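Long-range contacts in membrane-bound protease PH1510 (Pyrococcus horikoshii OT3, PDB 3WWV), which cleaves proteins preferentially near hydrophobic or aromatic residues, degrading casein and a stomatin homolog in vitro, and is represented here by its C-terminal OB-fold domain: residues Glu32-Arg37 with Asp56-Ile61; Val18-Pro23 with Asn41-Lys46; Glu48-Val53 with Leu60-Glu65. All coordinates share one frame; numbering follows the deposited sequence.

Contact 1 of 3, residues Glu32-Arg37 with Asp56-Ile61; sequences ELWKAR and DGLTLI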
loop_
_atom_site.group_PDB
_atom_site.type_symbol
_atom_site.label_atom_id
_atom_site.label_comp_id
_atom_site.label_asym_id
_atom_site.label_seq_id
_atom_site.Cartn_x
_atom_site.Cartn_y
_atom_site.Cartn_z
ATOM N N GLU A 32 4.657 -16.694 -6.096
ATOM C CA GLU A 32 3.268 -17.038 -6.400
ATOM C C GLU A 32 2.637 -16.152 -7.461
ATOM O O GLU A 32 2.854 -14.936 -7.489
ATOM C CB GLU A 32 2.397 -16.926 -5.141
ATOM C CG GLU A 32 2.659 -17.928 -4.029
ATOM C CD GLU A 32 1.659 -17.768 -2.889
ATOM O OE1 GLU A 32 0.527 -18.309 -2.991
ATOM O OE2 GLU A 32 1.998 -17.091 -1.889
ATOM N N LEU A 33 1.817 -16.767 -8.305
ATOM C CA LEU A 33 0.954 -16.022 -9.205
ATOM C C LEU A 33 -0.322 -15.629 -8.478
ATOM O O LEU A 33 -0.939 -16.458 -7.805
ATOM C CB LEU A 33 0.596 -16.851 -10.429
ATOM C CG LEU A 33 1.653 -17.140 -11.489
ATOM C CD1 LEU A 33 1.005 -17.969 -12.589
ATOM C CD2 LEU A 33 2.240 -15.856 -12.055
ATOM N N TRP A 34 -0.716 -14.363 -8.625
ATOM C CA TRP A 34 -1.956 -13.851 -8.049
ATOM C C TRP A 34 -2.805 -13.077 -9.056
ATOM O O TRP A 34 -2.276 -12.390 -9.932
ATOM C CB TRP A 34 -1.642 -12.916 -6.888
ATOM C CG TRP A 34 -1.254 -13.593 -5.638
ATOM C CD1 TRP A 34 -0.019 -14.055 -5.303
ATOM C CD2 TRP A 34 -2.105 -13.858 -4.516
ATOM N NE1 TRP A 34 -0.047 -14.603 -4.047
ATOM C CE2 TRP A 34 -1.317 -14.499 -3.542
ATOM C CE3 TRP A 34 -3.461 -13.624 -4.246
ATOM C CZ2 TRP A 34 -1.840 -14.914 -2.309
ATOM C CZ3 TRP A 34 -3.980 -14.028 -3.021
ATOM C CH2 TRP A 34 -3.172 -14.666 -2.069
ATOM N N LYS A 35 -4.127 -13.182 -8.909
ATOM C CA LYS A 35 -5.045 -12.277 -9.573
ATOM C C LYS A 35 -4.843 -10.915 -8.931
ATOM O O LYS A 35 -4.631 -10.823 -7.719
ATOM C CB LYS A 35 -6.490 -12.722 -9.383
ATOM C CG LYS A 35 -6.919 -13.910 -10.224
ATOM C CD LYS A 35 -8.372 -14.273 -9.941
ATOM C CE LYS A 35 -8.972 -15.074 -11.089
ATOM N NZ LYS A 35 -10.393 -14.695 -11.359
ATOM N N ALA A 36 -4.895 -9.862 -9.740
ATOM C CA ALA A 36 -4.670 -8.511 -9.243
ATOM C C ALA A 36 -5.499 -7.493 -10.008
ATOM O O ALA A 36 -5.914 -7.741 -11.146
ATOM C CB ALA A 36 -3.187 -8.151 -9.293
ATOM N N ARG A 37 -5.730 -6.352 -9.362
ATOM C CA ARG A 37 -6.556 -5.276 -9.902
ATOM C C ARG A 37 -5.907 -3.952 -9.500
ATOM O O ARG A 37 -5.595 -3.758 -8.333
ATOM C CB ARG A 37 -7.975 -5.394 -9.320
ATOM C CG ARG A 37 -9.002 -4.422 -9.871
ATOM C CD ARG A 37 -10.429 -4.840 -9.519
ATOM N NE ARG A 37 -10.812 -4.538 -8.132
ATOM C CZ ARG A 37 -11.288 -5.424 -7.247
ATOM N NH1 ARG A 37 -11.458 -6.706 -7.562
ATOM N NH2 ARG A 37 -11.605 -5.019 -6.027
ATOM N N ASP A 56 -9.069 -8.135 -1.991
ATOM C CA ASP A 56 -10.485 -8.360 -2.228
ATOM C C ASP A 56 -10.660 -9.848 -2.509
ATOM O O ASP A 56 -10.441 -10.305 -3.637
ATOM C CB ASP A 56 -10.924 -7.554 -3.453
ATOM C CG ASP A 56 -12.433 -7.431 -3.574
ATOM O OD1 ASP A 56 -13.166 -7.780 -2.617
ATOM O OD2 ASP A 56 -12.884 -6.956 -4.633
ATOM N N GLY A 57 -11.051 -10.607 -1.491
ATOM C CA GLY A 57 -11.064 -12.059 -1.609
ATOM C C GLY A 57 -9.650 -12.526 -1.895
ATOM O O GLY A 57 -8.740 -12.227 -1.136
ATOM N N LEU A 58 -9.469 -13.222 -3.010
ATOM C CA LEU A 58 -8.156 -13.668 -3.456
ATOM C C LEU A 58 -7.534 -12.751 -4.523
ATOM O O LEU A 58 -6.522 -13.105 -5.144
ATOM C CB LEU A 58 -8.243 -15.112 -3.978
ATOM C CG LEU A 58 -8.669 -16.197 -2.983
ATOM C CD1 LEU A 58 -8.937 -17.506 -3.712
ATOM C CD2 LEU A 58 -7.634 -16.384 -1.872
ATOM N N THR A 59 -8.130 -11.580 -4.739
ATOM C CA THR A 59 -7.614 -10.622 -5.718
ATOM C C THR A 59 -6.817 -9.519 -5.007
ATOM O O THR A 59 -7.344 -8.835 -4.126
ATOM C CB THR A 59 -8.756 -10.003 -6.566
ATOM O OG1 THR A 59 -9.490 -11.047 -7.219
ATOM C CG2 THR A 59 -8.218 -9.048 -7.629
ATOM N N LEU A 60 -5.554 -9.355 -5.386
ATOM C CA LEU A 60 -4.707 -8.288 -4.822
ATOM C C LEU A 60 -5.004 -6.942 -5.474
ATOM O O LEU A 60 -5.116 -6.850 -6.694
ATOM C CB LEU A 60 -3.223 -8.626 -4.987
ATOM C CG LEU A 60 -2.765 -9.965 -4.431
ATOM C CD1 LEU A 60 -1.276 -10.157 -4.675
ATOM C CD2 LEU A 60 -3.082 -10.070 -2.949
ATOM N N ILE A 61 -5.143 -5.904 -4.652
ATOM C CA ILE A 61 -5.344 -4.538 -5.143
ATOM C C ILE A 61 -4.016 -3.822 -5.039
ATOM O O ILE A 61 -3.356 -3.857 -4.001
ATOM C CB ILE A 61 -6.478 -3.826 -4.386
ATOM C CG1 ILE A 61 -7.793 -4.564 -4.670
ATOM C CG2 ILE A 61 -6.615 -2.361 -4.810
ATOM C CD1 ILE A 61 -8.784 -4.471 -3.539
#

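Contact 2 of 3, residues Val18-Pro23 with Asn41-Lys46; sequences VEELNP and NGKIEK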
loop_
_atom_site.group_PDB
_atom_site.type_symbol
_atom_site.label_atom_id
_atom_site.label_comp_id
_atom_site.label_asym_id
_atom_site.label_seq_id
_atom_site.Cartn_x
_atom_site.Cartn_y
_atom_site.Cartn_z
ATOM N N VAL A 18 2.621 -9.826 -14.587
ATOM C CA VAL A 18 2.913 -10.897 -15.539
ATOM C C VAL A 18 1.858 -10.944 -16.648
ATOM O O VAL A 18 2.136 -11.374 -17.766
ATOM C CB VAL A 18 3.120 -12.270 -14.846
ATOM C CG1 VAL A 18 4.361 -12.232 -13.966
ATOM C CG2 VAL A 18 1.925 -12.654 -13.989
ATOM N N GLU A 19 0.657 -10.459 -16.343
ATOM C CA GLU A 19 -0.372 -10.252 -17.354
ATOM C C GLU A 19 -1.040 -8.895 -17.117
ATOM O O GLU A 19 -1.632 -8.669 -16.059
ATOM C CB GLU A 19 -1.403 -11.386 -17.318
ATOM C CG GLU A 19 -2.568 -11.188 -18.271
ATOM C CD GLU A 19 -3.576 -12.318 -18.198
ATOM O OE1 GLU A 19 -3.369 -13.347 -18.877
ATOM O OE2 GLU A 19 -4.578 -12.177 -17.471
ATOM N N GLU A 20 -0.943 -8.011 -18.110
ATOM C CA GLU A 20 -1.387 -6.611 -18.009
ATOM C C GLU A 20 -2.644 -6.416 -17.167
ATOM O O GLU A 20 -3.650 -7.110 -17.360
ATOM C CB GLU A 20 -1.586 -5.989 -19.400
ATOM C CG GLU A 20 -1.893 -4.499 -19.386
ATOM C CD GLU A 20 -2.066 -3.917 -20.779
ATOM O OE1 GLU A 20 -3.090 -4.214 -21.445
ATOM O OE2 GLU A 20 -1.179 -3.139 -21.201
ATOM N N LEU A 21 -2.559 -5.457 -16.244
ATOM C CA LEU A 21 -3.687 -5.036 -15.416
ATOM C C LEU A 21 -4.493 -3.981 -16.155
ATOM O O LEU A 21 -4.055 -2.841 -16.283
ATOM C CB LEU A 21 -3.181 -4.469 -14.086
ATOM C CG LEU A 21 -2.855 -5.425 -12.946
ATOM C CD1 LEU A 21 -2.048 -6.641 -13.378
ATOM C CD2 LEU A 21 -2.131 -4.666 -11.862
ATOM N N ASN A 22 -5.670 -4.360 -16.641
ATOM C CA ASN A 22 -6.449 -3.465 -17.496
ATOM C C ASN A 22 -7.957 -3.352 -17.218
ATOM O O ASN A 22 -8.737 -3.456 -18.155
ATOM C CB ASN A 22 -6.230 -3.856 -18.963
ATOM C CG ASN A 22 -6.487 -5.338 -19.220
ATOM O OD1 ASN A 22 -5.705 -5.999 -19.908
ATOM N ND2 ASN A 22 -7.580 -5.867 -18.665
ATOM N N PRO A 23 -8.379 -3.115 -15.948
ATOM C CA PRO A 23 -7.621 -2.910 -14.707
ATOM C C PRO A 23 -7.284 -4.229 -13.997
ATOM O O PRO A 23 -6.472 -4.231 -13.069
ATOM C CB PRO A 23 -8.583 -2.075 -13.856
ATOM C CG PRO A 23 -9.938 -2.529 -14.278
ATOM C CD PRO A 23 -9.835 -3.014 -15.704
ATOM N N ASN A 41 -5.585 3.313 -11.631
ATOM C CA ASN A 41 -5.124 3.286 -13.020
ATOM C C ASN A 41 -5.983 2.405 -13.905
ATOM O O ASN A 41 -6.425 1.341 -13.488
ATOM C CB ASN A 41 -3.665 2.817 -13.104
ATOM C CG ASN A 41 -2.659 3.911 -12.762
ATOM O OD1 ASN A 41 -1.448 3.665 -12.746
ATOM N ND2 ASN A 41 -3.148 5.124 -12.489
ATOM N N GLY A 42 -6.220 2.859 -15.128
ATOM C CA GLY A 42 -6.955 2.068 -16.104
ATOM C C GLY A 42 -6.140 0.895 -16.631
ATOM O O GLY A 42 -6.724 -0.102 -17.076
ATOM N N LYS A 43 -4.803 1.010 -16.566
ATOM C CA LYS A 43 -3.889 0.044 -17.197
ATOM C C LYS A 43 -2.455 0.076 -16.639
ATOM O O LYS A 43 -1.770 1.099 -16.723
ATOM C CB LYS A 43 -3.856 0.258 -18.718
ATOM C CG LYS A 43 -2.915 -0.672 -19.476
ATOM C CD LYS A 43 -2.656 -0.171 -20.888
ATOM C CE LYS A 43 -3.823 -0.501 -21.802
ATOM N NZ LYS A 43 -3.804 0.322 -23.040
ATOM N N ILE A 44 -2.009 -1.049 -16.083
ATOM C CA ILE A 44 -0.613 -1.229 -15.677
ATOM C C ILE A 44 0.016 -2.376 -16.483
ATOM O O ILE A 44 -0.491 -3.489 -16.491
ATOM C CB ILE A 44 -0.470 -1.460 -14.153
ATOM C CG1 ILE A 44 -1.154 -0.326 -13.369
ATOM C CG2 ILE A 44 1.000 -1.578 -13.765
ATOM C CD1 ILE A 44 -1.101 -0.494 -11.862
ATOM N N GLU A 45 1.130 -2.080 -17.148
ATOM C CA GLU A 45 1.700 -2.948 -18.190
ATOM C C GLU A 45 2.505 -4.128 -17.651
ATOM O O GLU A 45 2.980 -4.105 -16.518
ATOM C CB GLU A 45 2.587 -2.130 -19.144
ATOM C CG GLU A 45 1.875 -1.027 -19.931
ATOM C CD GLU A 45 1.670 0.280 -19.148
ATOM O OE1 GLU A 45 2.017 0.357 -17.945
ATOM O OE2 GLU A 45 1.152 1.247 -19.748
ATOM N N LYS A 46 2.661 -5.149 -18.491
ATOM C CA LYS A 46 3.480 -6.315 -18.192
ATOM C C LYS A 46 4.923 -5.910 -17.859
ATOM O O LYS A 46 5.516 -5.061 -18.533
ATOM C CB LYS A 46 3.433 -7.276 -19.383
ATOM C CG LYS A 46 4.279 -8.534 -19.271
ATOM C CD LYS A 46 4.192 -9.324 -20.571
ATOM C CE LYS A 46 5.255 -10.415 -20.650
ATOM N NZ LYS A 46 4.850 -11.660 -19.936
HETATM O O HOH W 1 1.573 -4.906 -21.127
#

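Contact 3 of 3, residues Glu48-Val53 with Leu60-Glu65; sequences EKVRVV and LIVVRE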
loop_
_atom_site.group_PDB
_atom_site.type_symbol
_atom_site.label_atom_id
_atom_site.label_comp_id
_atom_site.label_asym_id
_atom_site.label_seq_id
_atom_site.Cartn_x
_atom_site.Cartn_y
_atom_site.Cartn_z
ATOM N N GLU A 48 5.865 -4.205 -15.268
ATOM C CA GLU A 48 5.848 -3.095 -14.294
ATOM C C GLU A 48 5.850 -3.605 -12.849
ATOM O O GLU A 48 5.282 -4.649 -12.544
ATOM C CB GLU A 48 4.648 -2.155 -14.520
ATOM C CG GLU A 48 4.592 -1.490 -15.892
ATOM C CD GLU A 48 5.407 -0.207 -15.993
ATOM O OE1 GLU A 48 6.087 -0.005 -17.037
ATOM O OE2 GLU A 48 5.355 0.614 -15.041
ATOM N N LYS A 49 6.522 -2.862 -11.978
ATOM C CA LYS A 49 6.516 -3.118 -10.536
ATOM C C LYS A 49 5.290 -2.491 -9.861
ATOM O O LYS A 49 4.960 -1.334 -10.099
ATOM C CB LYS A 49 7.800 -2.573 -9.897
ATOM C CG LYS A 49 9.085 -3.151 -10.468
ATOM C CD LYS A 49 9.182 -4.652 -10.230
ATOM C CE LYS A 49 10.320 -5.263 -11.043
ATOM N NZ LYS A 49 10.344 -6.753 -10.965
ATOM N N VAL A 50 4.621 -3.262 -9.015
ATOM C CA VAL A 50 3.445 -2.774 -8.293
ATOM C C VAL A 50 3.581 -3.000 -6.794
ATOM O O VAL A 50 4.346 -3.871 -6.343
ATOM C CB VAL A 50 2.131 -3.450 -8.778
ATOM C CG1 VAL A 50 1.750 -2.984 -10.178
ATOM C CG2 VAL A 50 2.226 -4.967 -8.718
ATOM N N ARG A 51 2.810 -2.231 -6.030
ATOM C CA ARG A 51 2.767 -2.336 -4.578
ATOM C C ARG A 51 1.396 -2.869 -4.163
ATOM O O ARG A 51 0.388 -2.385 -4.654
ATOM C CB ARG A 51 2.956 -0.941 -3.983
ATOM C CG ARG A 51 3.248 -0.910 -2.489
ATOM C CD ARG A 51 4.709 -0.586 -2.241
ATOM N NE ARG A 51 5.440 -1.746 -1.771
ATOM C CZ ARG A 51 6.764 -1.825 -1.693
ATOM N NH1 ARG A 51 7.528 -0.816 -2.087
ATOM N NH2 ARG A 51 7.327 -2.930 -1.234
ATOM N N VAL A 52 1.352 -3.838 -3.252
ATOM C CA VAL A 52 0.070 -4.382 -2.788
ATOM C C VAL A 52 -0.513 -3.494 -1.675
ATOM O O VAL A 52 0.121 -3.323 -0.639
ATOM C CB VAL A 52 0.194 -5.852 -2.300
ATOM C CG1 VAL A 52 -1.182 -6.447 -2.025
ATOM C CG2 VAL A 52 0.946 -6.712 -3.314
ATOM N N VAL A 53 -1.705 -2.936 -1.890
ATOM C CA VAL A 53 -2.288 -1.970 -0.942
ATOM C C VAL A 53 -3.528 -2.482 -0.209
ATOM O O VAL A 53 -3.897 -1.946 0.849
ATOM C CB VAL A 53 -2.583 -0.588 -1.590
ATOM C CG1 VAL A 53 -1.294 0.055 -2.095
ATOM C CG2 VAL A 53 -3.607 -0.698 -2.717
ATOM N N LEU A 60 -5.554 -9.355 -5.386
ATOM C CA LEU A 60 -4.707 -8.288 -4.822
ATOM C C LEU A 60 -5.004 -6.942 -5.474
ATOM O O LEU A 60 -5.116 -6.850 -6.694
ATOM C CB LEU A 60 -3.223 -8.626 -4.987
ATOM C CG LEU A 60 -2.765 -9.965 -4.431
ATOM C CD1 LEU A 60 -1.276 -10.157 -4.675
ATOM C CD2 LEU A 60 -3.082 -10.070 -2.949
ATOM N N ILE A 61 -5.143 -5.904 -4.652
ATOM C CA ILE A 61 -5.344 -4.538 -5.143
ATOM C C ILE A 61 -4.016 -3.822 -5.039
ATOM O O ILE A 61 -3.356 -3.857 -4.001
ATOM C CB ILE A 61 -6.478 -3.826 -4.386
ATOM C CG1 ILE A 61 -7.793 -4.564 -4.670
ATOM C CG2 ILE A 61 -6.615 -2.361 -4.810
ATOM C CD1 ILE A 61 -8.784 -4.471 -3.539
ATOM N N VAL A 62 -3.603 -3.212 -6.143
ATOM C CA VAL A 62 -2.236 -2.739 -6.305
ATOM C C VAL A 62 -2.259 -1.348 -6.913
ATOM O O VAL A 62 -3.225 -0.980 -7.597
ATOM C CB VAL A 62 -1.405 -3.682 -7.212
ATOM C CG1 VAL A 62 -1.374 -5.105 -6.668
ATOM C CG2 VAL A 62 -1.930 -3.695 -8.636
ATOM N N VAL A 63 -1.213 -0.577 -6.631
ATOM C CA VAL A 63 -0.883 0.644 -7.376
ATOM C C VAL A 63 0.484 0.396 -8.009
ATOM O O VAL A 63 1.228 -0.468 -7.531
ATOM C CB VAL A 63 -0.836 1.916 -6.474
ATOM C CG1 VAL A 63 -2.215 2.215 -5.886
ATOM C CG2 VAL A 63 0.201 1.789 -5.362
ATOM N N ARG A 64 0.836 1.119 -9.072
ATOM C CA ARG A 64 2.211 0.999 -9.559
ATOM C C ARG A 64 3.166 1.606 -8.558
ATOM O O ARG A 64 2.841 2.581 -7.882
ATOM C CB ARG A 64 2.458 1.564 -10.965
ATOM C CG ARG A 64 1.638 2.762 -11.394
ATOM C CD ARG A 64 2.292 3.456 -12.591
ATOM N NE ARG A 64 2.866 2.537 -13.564
ATOM C CZ ARG A 64 2.260 2.145 -14.682
ATOM N NH1 ARG A 64 1.055 2.587 -14.995
ATOM N NH2 ARG A 64 2.869 1.299 -15.491
ATOM N N GLU A 65 4.335 0.993 -8.452
ATOM C CA GLU A 65 5.343 1.430 -7.510
ATOM C C GLU A 65 5.726 2.895 -7.805
ATOM O O GLU A 65 5.880 3.282 -8.966
ATOM C CB GLU A 65 6.540 0.474 -7.591
ATOM C CG GLU A 65 7.735 0.821 -6.712
ATOM C CD GLU A 65 7.465 0.697 -5.222
ATOM O OE1 GLU A 65 6.288 0.605 -4.808
ATOM O OE2 GLU A 65 8.448 0.706 -4.453
#

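Contact 1 of 3, residues Glu32-Arg37 with Asp56-Ile61
Asp56 OD2 is gripped by both terminal nitrogens of Arg37: NH2 donates a nearly straight bond of 2.7 Å to Asp56 OD2, and NH1 adds a weak one. The resulting salt bridge spans the parallel pairing of strands 32-38 and 59-64 in this OB-fold domain, at the point where the chain enters the type II' turn from Asp56 to Thr59. Guanidinium and carboxylate planes stand 89° apart, and OD2, lying close to the guanidinium plane, is approached on its anti side. The arginine gets there by leading CG anti to its backbone N (chi1 -175°) and bending at chi3, with Ile61 CG1 over one face of the guanidinium. The turn itself is closed by two backbone bonds, Asp56 N to Thr59 O and Thr59 N to Asp56 O.

Leu60 makes two backbone bonds between the strands, donating from its N to Lys35 O (2.9 Å) and accepting at its O from Arg37 N (2.8 Å); Arg37 bonds on to Val62 just beyond. Leu60 O also receives a CA-H contact from Ala36 CA, so two groups converge on it.

On the face to which Ala36 and Leu60 point, the Leu60 side chain runs roughly perpendicular to that of Trp34. Leu60 CD1 lies 3.6 Å from Trp34 CB and above the ring toward its rim, whereas CD2 makes a CH-pi contact over the six-membered ring. Met10 of helix 7-10 and Ile27 of strand 24-29 also pack on this leucine. In the plane of the indole, at its edge, Leu58 O comes within 3.2 Å of Trp34 CE3.

Contact 2 of 3, residues Val18-Pro23 with Asn41-Lys46
Leu21 and Ile44 form a reciprocal pair of backbone hydrogen bonds: Ile44 N donates to Leu21 O over 2.7 Å, and Leu21 N donates to Ile44 O over 2.9 Å. Each donor lies in the plane of the carbonyl it meets. CA-H contacts accompany the bridge: Lys43 CA lies 3.0 Å from Leu21 O and Glu20 CA approaches Ile44 O; farther on, Asn22 CA faces Gly42 O.

Apolar contact is modest. Leu21 CB and Ile44 CB sit 4.1 Å apart, and both residues are buried; beyond the two segments Leu21 reaches Ile27 and Val62, and Ile44 rests on Ser38 and Arg64.

The charged side chains meet mostly through their aliphatic parts. Glu20 CG, anti to its backbone N (chi1 -173°), lies 3.4 Å from Ile44 O. Farther out the chain slants across Lys43, with Glu20 OE2 3.3 Å from Lys43 CD. The ammonium stays apart, NZ standing 4.7 Å from Glu20 OE2, close enough for a probable long-range attraction. A water accepts from Lys46 N and donates to Glu20 OE2, tying the carboxylate to the opposite backbone. Lys46 NZ makes a weak bond to Val18 O, whereas the carboxylate of Glu45 turns to Arg64.

A cis peptide precedes Pro23, whose CB approaches Asn41 O. The whole is a single antiparallel bridge between two connecting loops of the OB fold, one following the classic beta bulge in which Val18 and Glu19 both face Met26, the other leading into strand 49-56.

Contact 3 of 3, residues Glu48-Val53 with Leu60-Glu65
Val50 and Val62 interlock obliquely on one face of an antiparallel hairpin, their CB atoms 3.9 Å apart, with Val62 CG2 lodged against Val50 CG1 and CB. Farther along this face Val52 CG1 meets Leu60 CD2 at 4.2 Å. On the reverse side Val63 CG2 is the bump, fitting between Val53 CG1 (4.0 Å) and Arg51 CB (4.1 Å).

Backbone bonds hold the register, Arg51 N to Val63 O and back from Val63 N to Arg51 O, flanked by Val53 N to Ile61 O and Glu65 N to Lys49 O. Arg51 and Glu65 extend alongside each other in the same direction and form a salt bridge from NH1 to OE2 (3.0 Å). Arg64 NH2 meets Glu48 OE2 at 2.6 Å from above the carboxylate plane and also bonds to Glu45. An alanine in place of Glu48 would remove the carboxylate and probably leave Arg64 NH2 without one of its two acidic mates, less firmly held.

Val50 and Val62 back onto Ile27 of strand 24-29. Strand 14-19 pairs along the far edge of 49-56, while Val53 and Val63 pack on Ile11 of the second subunit.

Overall arrangement
From the N terminus, strand 14-19 runs into the first segment of contact 2, and the chain then passes through strands 24-29 and 32-38 before residues 41-46 return to close that loop. Contact 1 opens inside it, on 32-37, and closes only at 56-61, so the two cross. Contact 3 begins after contact 2 is complete and ends on strand 59-64, which it shares with contact 1; that strand thus lies between 32-38 and 49-56 in the mixed sheet. Leu33 touching Val18 links contacts 1 and 2, whereas Leu21 against Val62 and the Glu45-Arg64 salt bridge join contacts 2 and 3.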